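PDB 3TOS: CalS11 from Micromonospora echinospora, which probably acts as an S-adenosyl-L-methionine-dependent O-methyltransferase in calicheamicin biosynthesis, and is seen here with S-adenosyl-L-homocysteine bound. Local coordinates for residues M74-R79 with V104-F109; T110-V115 with G128-P133; D114-D119 with D191-T196; G122-Q127 with P221-E226. One frame throughout, in Å; residues are numbered along the deposited sequence. Where two conformers were deposited one is given.

Interaction 1 of 4, residues M74-R79 with V104-F109; sequences MEFGVR and VGFDTF. With SAH (S-adenosyl-L-homocysteine), chain O.
The F106 ring meets the F76 ring obliquely, CD1 to CD1 3.6 Å with planes 32° apart, while E75 O lies at the F106 edge. The selenium of M74, a selenomethionine, reaches F106 CE1 in an oblique Met-aromatic contact. The F109 ring carries D107 CB over the centre of one face and R79 O at its edge; V78 CG1 approaches CE1 obliquely. Parallel-strand bonds join E75 N to V104 O, F106 N to E75 O and G77 N to F106 O. D107 OD2 receives V78 N on its anti lone pair (2.7 Å) and R79 N from above the carboxylate plane (3.0 Å). OD1 accepts F109 N, an Asx turn. The carboxylate takes both ribose hydroxyls of SAH: O2' on OD1 (2.8 Å), O3' on OD2 (2.7 Å). A ribose-binding acid ending the second strand is a hallmark of Rossmann-like methyltransferases. G77 O accepts a hydrogen bond from the SAH amino nitrogen; a side chain on G77 would crowd O4'. E75 OE2, 2.9 Å from that nitrogen, is hydrogen-bonded to H83. The strands belong to the beta-alpha-beta unit 72-76, 82-94, 103-107, flanked by strands 183-188 and 160-164, with helix 167-177 packed on F106 and M74.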
# COMPACT_ATOMS: atom_id res chain seq x y z
N MSE B 74 32.12 -9.09 -1.95
CA MSE B 74 33.16 -10.06 -1.61
C MSE B 74 32.62 -11.47 -1.63
O MSE B 74 31.52 -11.70 -1.11
CB MSE B 74 33.74 -9.78 -0.22
CG MSE B 74 34.48 -8.45 -0.17
SE MSE B 74 35.28 -8.31 1.61
CE MSE B 74 36.41 -6.84 1.15
N GLU B 75 33.37 -12.42 -2.23
CA GLU B 75 33.02 -13.85 -2.13
C GLU B 75 34.17 -14.52 -1.44
O GLU B 75 35.31 -14.33 -1.83
CB GLU B 75 32.76 -14.52 -3.49
CG GLU B 75 32.37 -16.01 -3.21
CD GLU B 75 32.00 -16.77 -4.45
OE1 GLU B 75 32.69 -16.61 -5.50
OE2 GLU B 75 31.05 -17.55 -4.37
N PHE B 76 33.87 -15.24 -0.37
CA PHE B 76 34.88 -16.04 0.32
C PHE B 76 34.62 -17.49 -0.10
O PHE B 76 33.65 -18.14 0.34
CB PHE B 76 34.73 -15.86 1.83
CG PHE B 76 34.60 -14.41 2.23
CD1 PHE B 76 35.68 -13.53 2.10
CD2 PHE B 76 33.37 -13.92 2.70
CE1 PHE B 76 35.52 -12.14 2.45
CE2 PHE B 76 33.19 -12.56 2.99
CZ PHE B 76 34.30 -11.67 2.89
N GLY B 77 35.50 -18.00 -0.97
CA GLY B 77 35.34 -19.37 -1.51
C GLY B 77 34.88 -19.21 -2.95
O GLY B 77 33.67 -19.09 -3.22
N VAL B 78 35.84 -19.24 -3.89
CA VAL B 78 35.58 -18.89 -5.29
C VAL B 78 35.59 -20.13 -6.16
O VAL B 78 34.80 -20.22 -7.09
CB VAL B 78 36.73 -17.95 -5.75
CG1 VAL B 78 36.69 -17.63 -7.25
CG2 VAL B 78 36.59 -16.61 -4.95
N ARG B 79 36.48 -21.08 -5.90
CA ARG B 79 36.67 -22.27 -6.78
C ARG B 79 36.93 -21.87 -8.23
O ARG B 79 37.92 -21.15 -8.47
CB ARG B 79 35.52 -23.30 -6.66
CG ARG B 79 35.95 -24.74 -7.07
CD ARG B 79 34.73 -25.62 -7.06
NE ARG B 79 35.04 -26.96 -7.52
CZ ARG B 79 34.16 -27.97 -7.62
NH1 ARG B 79 32.88 -27.79 -7.37
NH2 ARG B 79 34.54 -29.18 -8.08
N VAL B 104 35.59 -8.77 -5.18
CA VAL B 104 36.83 -9.29 -4.57
C VAL B 104 36.57 -10.75 -4.23
O VAL B 104 35.63 -11.06 -3.47
CB VAL B 104 37.27 -8.52 -3.28
CG1 VAL B 104 38.64 -8.92 -2.90
CG2 VAL B 104 37.17 -7.00 -3.55
N GLY B 105 37.35 -11.63 -4.83
CA GLY B 105 37.19 -13.07 -4.58
C GLY B 105 38.39 -13.62 -3.84
O GLY B 105 39.51 -13.42 -4.23
N PHE B 106 38.14 -14.30 -2.73
CA PHE B 106 39.22 -14.85 -1.90
C PHE B 106 39.18 -16.36 -1.95
O PHE B 106 38.12 -16.98 -1.73
CB PHE B 106 39.06 -14.45 -0.39
CG PHE B 106 39.10 -12.98 -0.12
CD1 PHE B 106 37.95 -12.19 -0.28
CD2 PHE B 106 40.26 -12.37 0.38
CE1 PHE B 106 37.99 -10.79 0.01
CE2 PHE B 106 40.30 -10.98 0.64
CZ PHE B 106 39.17 -10.20 0.45
N ASP B 107 40.33 -16.99 -2.17
CA ASP B 107 40.41 -18.45 -2.09
C ASP B 107 41.88 -18.81 -1.98
O ASP B 107 42.75 -18.02 -2.38
CB ASP B 107 39.83 -19.08 -3.40
CG ASP B 107 39.32 -20.48 -3.20
OD1 ASP B 107 40.09 -21.39 -2.79
OD2 ASP B 107 38.13 -20.69 -3.47
N THR B 108 42.21 -20.00 -1.50
CA THR B 108 43.55 -20.53 -1.64
C THR B 108 43.82 -20.88 -3.11
O THR B 108 44.97 -20.81 -3.58
CB THR B 108 43.73 -21.85 -0.87
OG1 THR B 108 42.72 -22.74 -1.32
CG2 THR B 108 43.59 -21.66 0.66
N PHE B 109 42.73 -21.24 -3.82
CA PHE B 109 42.78 -21.86 -5.16
C PHE B 109 43.48 -23.19 -5.14
O PHE B 109 43.71 -23.77 -6.19
CB PHE B 109 43.28 -20.89 -6.24
CG PHE B 109 42.40 -19.69 -6.39
CD1 PHE B 109 41.21 -19.79 -7.14
CD2 PHE B 109 42.73 -18.46 -5.76
CE1 PHE B 109 40.39 -18.67 -7.30
CE2 PHE B 109 41.92 -17.34 -5.92
CZ PHE B 109 40.73 -17.45 -6.66
N SAH O . 31.66 -20.31 -4.80
CA SAH O . 32.12 -21.52 -5.57
CB SAH O . 32.29 -22.75 -4.69
CG SAH O . 33.42 -22.58 -3.66
SD SAH O . 33.91 -24.17 -3.04
C SAH O . 31.04 -21.79 -6.61
O SAH O . 31.18 -22.74 -7.44
OXT SAH O . 30.07 -21.03 -6.75
C5' SAH O . 34.69 -23.77 -1.46
C4' SAH O . 35.99 -22.91 -1.60
O4' SAH O . 36.35 -22.41 -0.30
C3' SAH O . 37.15 -23.80 -2.06
O3' SAH O . 37.65 -23.35 -3.34
C2' SAH O . 38.15 -23.67 -0.92
O2' SAH O . 39.54 -23.66 -1.32
C1' SAH O . 37.74 -22.32 -0.28
N9 SAH O . 38.19 -22.20 1.12
C8 SAH O . 37.81 -22.95 2.19
N7 SAH O . 38.54 -22.53 3.25
C5 SAH O . 39.39 -21.55 2.87
C6 SAH O . 40.39 -20.72 3.54
N6 SAH O . 40.68 -20.93 4.85
N1 SAH O . 41.02 -19.79 2.78
C2 SAH O . 40.73 -19.61 1.46
N3 SAH O . 39.87 -20.38 0.76
C4 SAH O . 39.14 -21.31 1.47

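Interaction 2 of 4, residues T110-V115 with G128-P133. With SAH (S-adenosyl-L-homocysteine), chain O.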
# COMPACT_ATOMS: atom_id res chain seq x y z
N THR B 110 43.75 -23.72 -3.95
CA THR B 110 44.33 -25.06 -3.81
C THR B 110 43.47 -25.92 -2.91
O THR B 110 43.91 -26.94 -2.34
CB THR B 110 45.77 -24.99 -3.23
OG1 THR B 110 45.74 -24.31 -1.98
CG2 THR B 110 46.67 -24.19 -4.15
N GLY B 111 42.22 -25.53 -2.75
CA GLY B 111 41.33 -26.36 -1.95
C GLY B 111 41.38 -26.07 -0.47
O GLY B 111 42.14 -25.22 -0.02
N PHE B 112 40.60 -26.80 0.31
CA PHE B 112 40.62 -26.55 1.75
C PHE B 112 42.04 -26.63 2.31
O PHE B 112 42.76 -27.60 2.05
CB PHE B 112 39.80 -27.64 2.50
CG PHE B 112 38.34 -27.64 2.22
CD1 PHE B 112 37.61 -26.48 2.00
CD2 PHE B 112 37.65 -28.85 2.30
CE1 PHE B 112 36.24 -26.52 1.76
CE2 PHE B 112 36.25 -28.90 2.08
CZ PHE B 112 35.55 -27.73 1.82
N PRO B 113 42.50 -25.64 3.11
CA PRO B 113 43.89 -25.72 3.59
C PRO B 113 44.09 -26.56 4.86
O PRO B 113 45.20 -27.02 5.14
CB PRO B 113 44.24 -24.25 3.91
CG PRO B 113 42.89 -23.69 4.34
CD PRO B 113 41.86 -24.34 3.44
N ASP B 114 43.00 -26.70 5.63
CA ASP B 114 42.95 -27.58 6.80
C ASP B 114 41.48 -27.77 7.08
O ASP B 114 40.65 -27.01 6.52
CB ASP B 114 43.61 -26.93 8.02
CG ASP B 114 43.23 -25.48 8.19
OD1 ASP B 114 42.04 -25.11 8.27
OD2 ASP B 114 44.15 -24.68 8.18
N VAL B 115 41.12 -28.77 7.88
CA VAL B 115 39.76 -28.71 8.41
C VAL B 115 39.71 -28.93 9.92
O VAL B 115 40.66 -29.43 10.52
CB VAL B 115 38.82 -29.74 7.69
CG1 VAL B 115 38.90 -29.60 6.16
CG2 VAL B 115 39.14 -31.18 8.08
N GLY B 128 42.71 -29.99 0.58
CA GLY B 128 42.83 -30.00 -0.85
C GLY B 128 41.54 -30.17 -1.62
O GLY B 128 41.54 -30.01 -2.82
N ARG B 129 40.46 -30.51 -0.94
CA ARG B 129 39.17 -30.67 -1.60
C ARG B 129 38.82 -29.34 -2.25
O ARG B 129 39.04 -28.29 -1.64
CB ARG B 129 38.06 -31.08 -0.62
CG ARG B 129 36.70 -31.16 -1.30
CD ARG B 129 36.67 -32.48 -2.19
NE ARG B 129 35.43 -32.68 -2.95
CZ ARG B 129 35.14 -33.78 -3.64
NH1 ARG B 129 35.96 -34.83 -3.67
NH2 ARG B 129 33.98 -33.87 -4.28
N PHE B 130 38.32 -29.39 -3.50
CA PHE B 130 37.98 -28.21 -4.27
C PHE B 130 39.17 -27.47 -4.91
O PHE B 130 38.98 -26.36 -5.45
CB PHE B 130 37.07 -27.19 -3.56
CG PHE B 130 35.74 -27.71 -3.12
CD1 PHE B 130 34.81 -28.19 -4.02
CD2 PHE B 130 35.40 -27.64 -1.78
CE1 PHE B 130 33.58 -28.68 -3.60
CE2 PHE B 130 34.17 -28.11 -1.34
CZ PHE B 130 33.24 -28.62 -2.26
N ALA B 131 40.37 -28.04 -4.86
CA ALA B 131 41.53 -27.47 -5.55
C ALA B 131 41.18 -27.22 -7.04
O ALA B 131 40.50 -28.04 -7.67
CB ALA B 131 42.70 -28.39 -5.51
N VAL B 132 41.67 -26.11 -7.59
CA VAL B 132 41.58 -25.89 -9.00
C VAL B 132 43.03 -25.92 -9.55
O VAL B 132 43.99 -25.88 -8.80
CB VAL B 132 40.84 -24.56 -9.32
CG1 VAL B 132 39.41 -24.63 -8.72
CG2 VAL B 132 41.57 -23.38 -8.74
N PRO B 133 43.17 -26.03 -10.88
CA PRO B 133 44.51 -26.32 -11.40
C PRO B 133 45.53 -25.24 -11.13
O PRO B 133 45.16 -24.04 -11.00
CB PRO B 133 44.25 -26.35 -12.91
CG PRO B 133 42.86 -26.81 -13.07
CD PRO B 133 42.11 -26.18 -11.91
N SAH O . 31.66 -20.31 -4.80
CA SAH O . 32.12 -21.52 -5.57
CB SAH O . 32.29 -22.75 -4.69
CG SAH O . 33.42 -22.58 -3.66
SD SAH O . 33.91 -24.17 -3.04
C SAH O . 31.04 -21.79 -6.61
O SAH O . 31.18 -22.74 -7.44
OXT SAH O . 30.07 -21.03 -6.75
C5' SAH O . 34.69 -23.77 -1.46
C4' SAH O . 35.99 -22.91 -1.60
O4' SAH O . 36.35 -22.41 -0.30
C3' SAH O . 37.15 -23.80 -2.06
O3' SAH O . 37.65 -23.35 -3.34
C2' SAH O . 38.15 -23.67 -0.92
O2' SAH O . 39.54 -23.66 -1.32
C1' SAH O . 37.74 -22.32 -0.28
N9 SAH O . 38.19 -22.20 1.12
C8 SAH O . 37.81 -22.95 2.19
N7 SAH O . 38.54 -22.53 3.25
C5 SAH O . 39.39 -21.55 2.87
C6 SAH O . 40.39 -20.72 3.54
N6 SAH O . 40.68 -20.93 4.85
N1 SAH O . 41.02 -19.79 2.78
C2 SAH O . 40.73 -19.61 1.46
N3 SAH O . 39.87 -20.38 0.76
C4 SAH O . 39.14 -21.31 1.47
O HOH W 1 40.34 -24.08 -4.59
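G128 N gives a hydrogen bond to a lone pair of F112 O at 2.8 Å, and its own carbonyl accepts A131 N, closing a type II turn from G128 to A131. R129 O then takes F112 N at 2.9 Å and sits over one face of the F112 ring, offset toward the rim. R129 CB packs on F112 CD2, the two side chains running side by side; the guanidinium leads away, NH1 bonding to Y126 OH. At this point G111 CA comes within 3.0 Å of R129 O; a CB on G111 would clash with G128 O and R129 O, and with the preceding carbonyl at these backbone angles. F130 turns its edge to the face of F112 in an offset edge-to-face pair, planes at 87°. Its CE2 lies 3.5 Å from F112 CZ. One face of the F130 ring bears the SAH sulfur, SD lying 3.9 Å above the plane, and the opposite face bears R129 CG, both offset toward the rim. F112 itself meets SAH C8 at its ring edge through CD1 (3.5 Å). A water accepts from G111 N, donates to F130 O and lies 3.1 Å from SAH O3'. A131 follows, its CB against the T110 carbonyl. The two phenylalanines thus form part of the cofactor pocket, and F130 also touches the bound glutamate. Both segments belong to the long loop between strand 103-107 and helix 136-148, which lines part of the SAH pocket; L192, just before helix 193-203, packs on F112.

Interaction 3 of 4, residues D114-D119 with D191-T196. With SAH (S-adenosyl-L-homocysteine), chain O.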
# COMPACT_ATOMS: atom_id res chain seq x y z
N ASP B 114 43.00 -26.70 5.63
CA ASP B 114 42.95 -27.58 6.80
C ASP B 114 41.48 -27.77 7.08
O ASP B 114 40.65 -27.01 6.52
CB ASP B 114 43.61 -26.93 8.02
CG ASP B 114 43.23 -25.48 8.19
OD1 ASP B 114 42.04 -25.11 8.27
OD2 ASP B 114 44.15 -24.68 8.18
N VAL B 115 41.12 -28.77 7.88
CA VAL B 115 39.76 -28.71 8.41
C VAL B 115 39.71 -28.93 9.92
O VAL B 115 40.66 -29.43 10.52
CB VAL B 115 38.82 -29.74 7.69
CG1 VAL B 115 38.90 -29.60 6.16
CG2 VAL B 115 39.14 -31.18 8.08
N ASN B 116 38.58 -28.57 10.55
CA ASN B 116 38.40 -28.79 11.97
C ASN B 116 37.58 -30.06 12.11
O ASN B 116 36.81 -30.41 11.21
CB ASN B 116 37.66 -27.53 12.52
CG ASN B 116 37.50 -27.52 14.01
OD1 ASN B 116 36.66 -28.24 14.55
ND2 ASN B 116 38.24 -26.64 14.68
N ASP B 117 37.71 -30.72 13.26
CA ASP B 117 36.86 -31.87 13.56
C ASP B 117 35.37 -31.62 13.32
O ASP B 117 34.68 -32.53 12.86
CB ASP B 117 37.13 -32.35 14.99
CG ASP B 117 38.37 -33.20 15.07
OD1 ASP B 117 38.94 -33.59 14.01
OD2 ASP B 117 38.76 -33.51 16.22
N VAL B 118 34.87 -30.41 13.63
CA VAL B 118 33.44 -30.18 13.43
C VAL B 118 33.05 -30.17 11.95
O VAL B 118 31.87 -30.37 11.62
CB VAL B 118 32.91 -28.84 14.08
CG1 VAL B 118 33.24 -28.81 15.56
CG2 VAL B 118 33.49 -27.60 13.38
N ASP B 119 34.03 -30.02 11.06
CA ASP B 119 33.73 -30.03 9.60
C ASP B 119 33.72 -31.44 9.05
O ASP B 119 33.31 -31.62 7.88
CB ASP B 119 34.83 -29.27 8.83
CG ASP B 119 34.98 -27.83 9.28
OD1 ASP B 119 33.94 -27.13 9.37
OD2 ASP B 119 36.14 -27.40 9.53
N ASP B 191 32.51 -23.14 3.39
CA ASP B 191 32.08 -24.44 4.01
C ASP B 191 32.54 -24.67 5.44
O ASP B 191 31.79 -25.21 6.24
CB ASP B 191 32.46 -25.67 3.14
CG ASP B 191 31.82 -25.61 1.77
OD1 ASP B 191 30.59 -25.35 1.71
OD2 ASP B 191 32.53 -25.77 0.74
N LEU B 192 33.78 -24.27 5.76
CA LEU B 192 34.46 -24.70 6.99
C LEU B 192 34.27 -23.70 8.10
O LEU B 192 34.25 -22.46 7.88
CB LEU B 192 35.96 -24.82 6.72
CG LEU B 192 36.26 -25.77 5.56
CD1 LEU B 192 37.80 -25.73 5.35
CD2 LEU B 192 35.82 -27.21 5.97
N TYR B 193 34.22 -24.24 9.33
CA TYR B 193 34.02 -23.43 10.54
C TYR B 193 35.08 -22.35 10.78
O TYR B 193 34.72 -21.17 10.91
CB TYR B 193 33.99 -24.41 11.73
CG TYR B 193 34.21 -23.75 13.07
CD1 TYR B 193 33.30 -22.80 13.54
CD2 TYR B 193 35.29 -24.12 13.87
CE1 TYR B 193 33.49 -22.17 14.74
CE2 TYR B 193 35.52 -23.45 15.09
CZ TYR B 193 34.60 -22.48 15.52
OH TYR B 193 34.74 -21.85 16.74
N GLU B 194 36.35 -22.73 10.84
CA GLU B 194 37.39 -21.74 11.30
C GLU B 194 37.52 -20.51 10.39
O GLU B 194 37.52 -19.38 10.89
CB GLU B 194 38.76 -22.43 11.47
CG GLU B 194 38.74 -23.40 12.63
CD GLU B 194 40.11 -23.92 12.98
OE1 GLU B 194 41.12 -23.20 12.70
OE2 GLU B 194 40.22 -24.97 13.61
N PRO B 195 37.64 -20.70 9.07
CA PRO B 195 37.79 -19.50 8.26
C PRO B 195 36.50 -18.69 8.22
O PRO B 195 36.57 -17.46 8.13
CB PRO B 195 38.12 -20.08 6.87
CG PRO B 195 37.64 -21.47 6.89
CD PRO B 195 37.90 -21.94 8.30
N THR B 196 35.35 -19.35 8.27
CA THR B 196 34.09 -18.60 8.34
C THR B 196 34.07 -17.66 9.56
O THR B 196 33.67 -16.51 9.43
CB THR B 196 32.86 -19.52 8.32
OG1 THR B 196 32.90 -20.30 7.10
CG2 THR B 196 31.54 -18.72 8.41
N SAH O . 31.66 -20.31 -4.80
CA SAH O . 32.12 -21.52 -5.57
CB SAH O . 32.29 -22.75 -4.69
CG SAH O . 33.42 -22.58 -3.66
SD SAH O . 33.91 -24.17 -3.04
C SAH O . 31.04 -21.79 -6.61
O SAH O . 31.18 -22.74 -7.44
OXT SAH O . 30.07 -21.03 -6.75
C5' SAH O . 34.69 -23.77 -1.46
C4' SAH O . 35.99 -22.91 -1.60
O4' SAH O . 36.35 -22.41 -0.30
C3' SAH O . 37.15 -23.80 -2.06
O3' SAH O . 37.65 -23.35 -3.34
C2' SAH O . 38.15 -23.67 -0.92
O2' SAH O . 39.54 -23.66 -1.32
C1' SAH O . 37.74 -22.32 -0.28
N9 SAH O . 38.19 -22.20 1.12
C8 SAH O . 37.81 -22.95 2.19
N7 SAH O . 38.54 -22.53 3.25
C5 SAH O . 39.39 -21.55 2.87
C6 SAH O . 40.39 -20.72 3.54
N6 SAH O . 40.68 -20.93 4.85
N1 SAH O . 41.02 -19.79 2.78
C2 SAH O . 40.73 -19.61 1.46
N3 SAH O . 39.87 -20.38 0.76
C4 SAH O . 39.14 -21.31 1.47
O HOH W 2 41.90 -27.19 11.91
O HOH W 3 31.65 -27.38 7.99
O HOH W 4 37.45 -25.18 10.00
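With N116 CG anti to its backbone N (chi1 -175°) and E194 CG anti to its carbonyl carbon (chi1 -68°), the two side chains cross at about a right angle; N116 ND2 gives E194 OE2 a hydrogen bond of 2.8 Å. This bond is nearly straight (170°), lies in the amide plane and uses the anti lone pair of OE2. N116 OD1 accepts V118 N in an Asx turn, which fixes the amide's rotation. ND2 also lies at the edge of the Y193 ring, and V118 CG2 packs on Y193 CB. D119 OD1 takes Y193 N at 2.9 Å from the syn side, just after the N-cap residue L192, while OD2 accepts N116 N. An alanine in place of D119 would probably leave the amides of Y193 and N116 without their acceptors. L192 CD2 lies against D119 CG; its CD1 approaches D114 O (3.3 Å) and, with P195 CB, lies against the SAH adenine. E194 OE1 and, in the conformer given, D114 OD2 form salt bridges to R168, which probably offsets their like charges. The contact fastens the loop after strand 103-107 to the first turn of helix 193-203, where I228 of helix 225-233 touches V118 and Y193.

Interaction 4 of 4, residues G122-Q127 with P221-E226. With GLU (glutamic acid), chain P.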
# COMPACT_ATOMS: atom_id res chain seq x y z
N GLY B 122 30.81 -35.23 6.41
CA GLY B 122 30.74 -35.96 5.15
C GLY B 122 32.10 -36.37 4.65
O GLY B 122 33.12 -36.05 5.30
N PRO B 123 32.15 -36.98 3.46
CA PRO B 123 33.38 -37.62 2.98
C PRO B 123 34.25 -36.69 2.13
O PRO B 123 35.23 -37.12 1.49
CB PRO B 123 32.85 -38.79 2.14
CG PRO B 123 31.55 -38.26 1.56
CD PRO B 123 30.96 -37.38 2.70
N THR B 124 33.89 -35.42 2.07
CA THR B 124 34.74 -34.50 1.29
C THR B 124 35.41 -33.41 2.12
O THR B 124 36.04 -32.49 1.57
CB THR B 124 34.02 -33.87 0.08
OG1 THR B 124 32.86 -33.17 0.55
CG2 THR B 124 33.63 -34.95 -0.91
N ALA B 125 35.37 -33.57 3.43
CA ALA B 125 36.03 -32.61 4.33
C ALA B 125 37.49 -33.02 4.60
O ALA B 125 37.84 -33.57 5.65
CB ALA B 125 35.23 -32.47 5.64
N TYR B 126 38.36 -32.75 3.62
CA TYR B 126 39.76 -33.05 3.77
C TYR B 126 40.60 -32.00 3.05
O TYR B 126 40.11 -31.30 2.14
CB TYR B 126 40.11 -34.49 3.29
CG TYR B 126 39.65 -34.79 1.88
CD1 TYR B 126 40.29 -34.21 0.79
CD2 TYR B 126 38.55 -35.62 1.63
CE1 TYR B 126 39.88 -34.46 -0.57
CE2 TYR B 126 38.14 -35.88 0.30
CZ TYR B 126 38.79 -35.29 -0.79
OH TYR B 126 38.35 -35.56 -2.08
N GLN B 127 41.84 -31.84 3.49
CA GLN B 127 42.76 -30.86 2.86
C GLN B 127 42.88 -31.08 1.32
O GLN B 127 43.05 -32.20 0.84
CB GLN B 127 44.16 -30.92 3.52
CG GLN B 127 45.11 -29.77 3.20
CD GLN B 127 45.64 -29.72 1.75
OE1 GLN B 127 45.69 -28.64 1.09
NE2 GLN B 127 46.11 -30.86 1.27
N PRO B 221 23.42 -30.25 6.85
CA PRO B 221 24.04 -31.21 7.76
C PRO B 221 25.48 -31.60 7.38
O PRO B 221 26.28 -31.90 8.28
CB PRO B 221 23.11 -32.45 7.65
CG PRO B 221 21.72 -31.88 7.31
CD PRO B 221 22.07 -30.67 6.38
N LYS B 222 25.81 -31.56 6.09
CA LYS B 222 27.14 -31.94 5.65
C LYS B 222 28.21 -30.90 6.07
O LYS B 222 29.38 -31.23 6.21
CB LYS B 222 27.15 -32.10 4.13
CG LYS B 222 28.44 -32.68 3.61
CD LYS B 222 28.34 -32.66 2.07
CE LYS B 222 28.99 -33.78 1.46
NZ LYS B 222 28.77 -33.70 -0.03
N TRP B 223 27.77 -29.64 6.29
CA TRP B 223 28.73 -28.54 6.51
C TRP B 223 28.22 -27.63 7.61
O TRP B 223 27.73 -26.52 7.34
CB TRP B 223 28.92 -27.68 5.23
CG TRP B 223 29.43 -28.44 4.03
CD1 TRP B 223 28.74 -28.67 2.87
CD2 TRP B 223 30.73 -29.00 3.85
NE1 TRP B 223 29.54 -29.35 1.98
CE2 TRP B 223 30.76 -29.58 2.55
CE3 TRP B 223 31.87 -29.09 4.66
CZ2 TRP B 223 31.88 -30.20 2.04
CZ3 TRP B 223 33.00 -29.71 4.13
CH2 TRP B 223 32.98 -30.28 2.84
N PRO B 224 28.31 -28.10 8.85
CA PRO B 224 27.76 -27.33 9.97
C PRO B 224 28.66 -26.14 10.36
O PRO B 224 28.28 -25.41 11.29
CB PRO B 224 27.68 -28.39 11.08
CG PRO B 224 28.90 -29.27 10.83
CD PRO B 224 28.96 -29.36 9.28
N GLY B 225 29.81 -25.92 9.69
CA GLY B 225 30.76 -24.91 10.16
C GLY B 225 30.25 -23.47 10.14
O GLY B 225 30.56 -22.69 11.03
N GLU B 226 29.49 -23.11 9.09
CA GLU B 226 28.93 -21.73 9.02
C GLU B 226 27.97 -21.47 10.18
O GLU B 226 27.98 -20.37 10.77
CB GLU B 226 28.28 -21.50 7.66
CG GLU B 226 29.34 -21.31 6.58
CD GLU B 226 28.80 -21.47 5.19
OE1 GLU B 226 27.56 -21.51 5.02
OE2 GLU B 226 29.63 -21.62 4.27
N GLU P . 28.40 -25.28 -1.68
CA GLU P . 28.69 -25.99 -2.98
C GLU P . 27.37 -26.22 -3.73
O GLU P . 26.30 -25.82 -3.23
CB GLU P . 29.40 -27.35 -2.74
CG GLU P . 28.54 -28.34 -1.91
CD GLU P . 29.25 -29.66 -1.59
OE1 GLU P . 30.21 -30.04 -2.31
OE2 GLU P . 28.78 -30.36 -0.68
OXT GLU P . 27.31 -26.82 -4.81
O HOH W 5 31.60 -32.60 5.93
O HOH W 6 31.19 -32.38 -1.27
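G122 and K222 bring their backbones nearest, CA to CA 5.4 Å, and are joined through a water that accepts from G122 N (2.8 Å) and donates to K222 O (2.6 Å). A CB on G122 would clash with K222 CG. Segment 122-127 is irregular, with an inverse gamma turn centred on A125; segment 221-226 runs from a loop into the start of helix 225-233. On this frame T124 and W223 cross at about a right angle, T124 OG1 3.5 Å from W223 CZ2, while A125 CB meets CZ3 obliquely and T124 O lies at the ring edge. One face of the indole carries K222 CG and the water between the backbones, both offset toward the rim. This is the pocket of the bound glutamate, built here by the loop after strand 103-107 and the approach to helix 225-233: W223 NE1 donates to glutamate OE2 at 2.9 Å, almost straight at 174°, and OE2 lies in the ring plane. The K222 chain, bent at chi3, ends with NZ 3.4 Å from glutamate OE2, a weak bond. A second water links T124 OG1, K222 NZ and glutamate OE1. A leucine in place of W223 would probably leave OE2 without its straight N-H donor and open a gap beside T124 and A125. D216 and E217 also hydrogen-bond the glutamate, and D191 packs on W223.

Overall arrangement
Following the chain, interaction 1 comes first: strands 72-76 and 103-107 pair as neighbours, connected through helix 82-94, and it closes before the others open. The long loop after strand 103-107 then supplies both segments of interaction 2 and the first segments of interactions 3 and 4. Interaction 2 folds that loop back on itself and touches interaction 1 through R79 on F130 and F109 on V132. Interaction 3 shares D114 and V115 with it and ties the loop to the start of helix 193-203. Interaction 4 crosses both interactions 2 and 3 and reaches the start of helix 225-233. Interactions 1 to 3 touch SAH; interaction 4 hydrogen-bonds the glutamate, which F130 and D191 also touch.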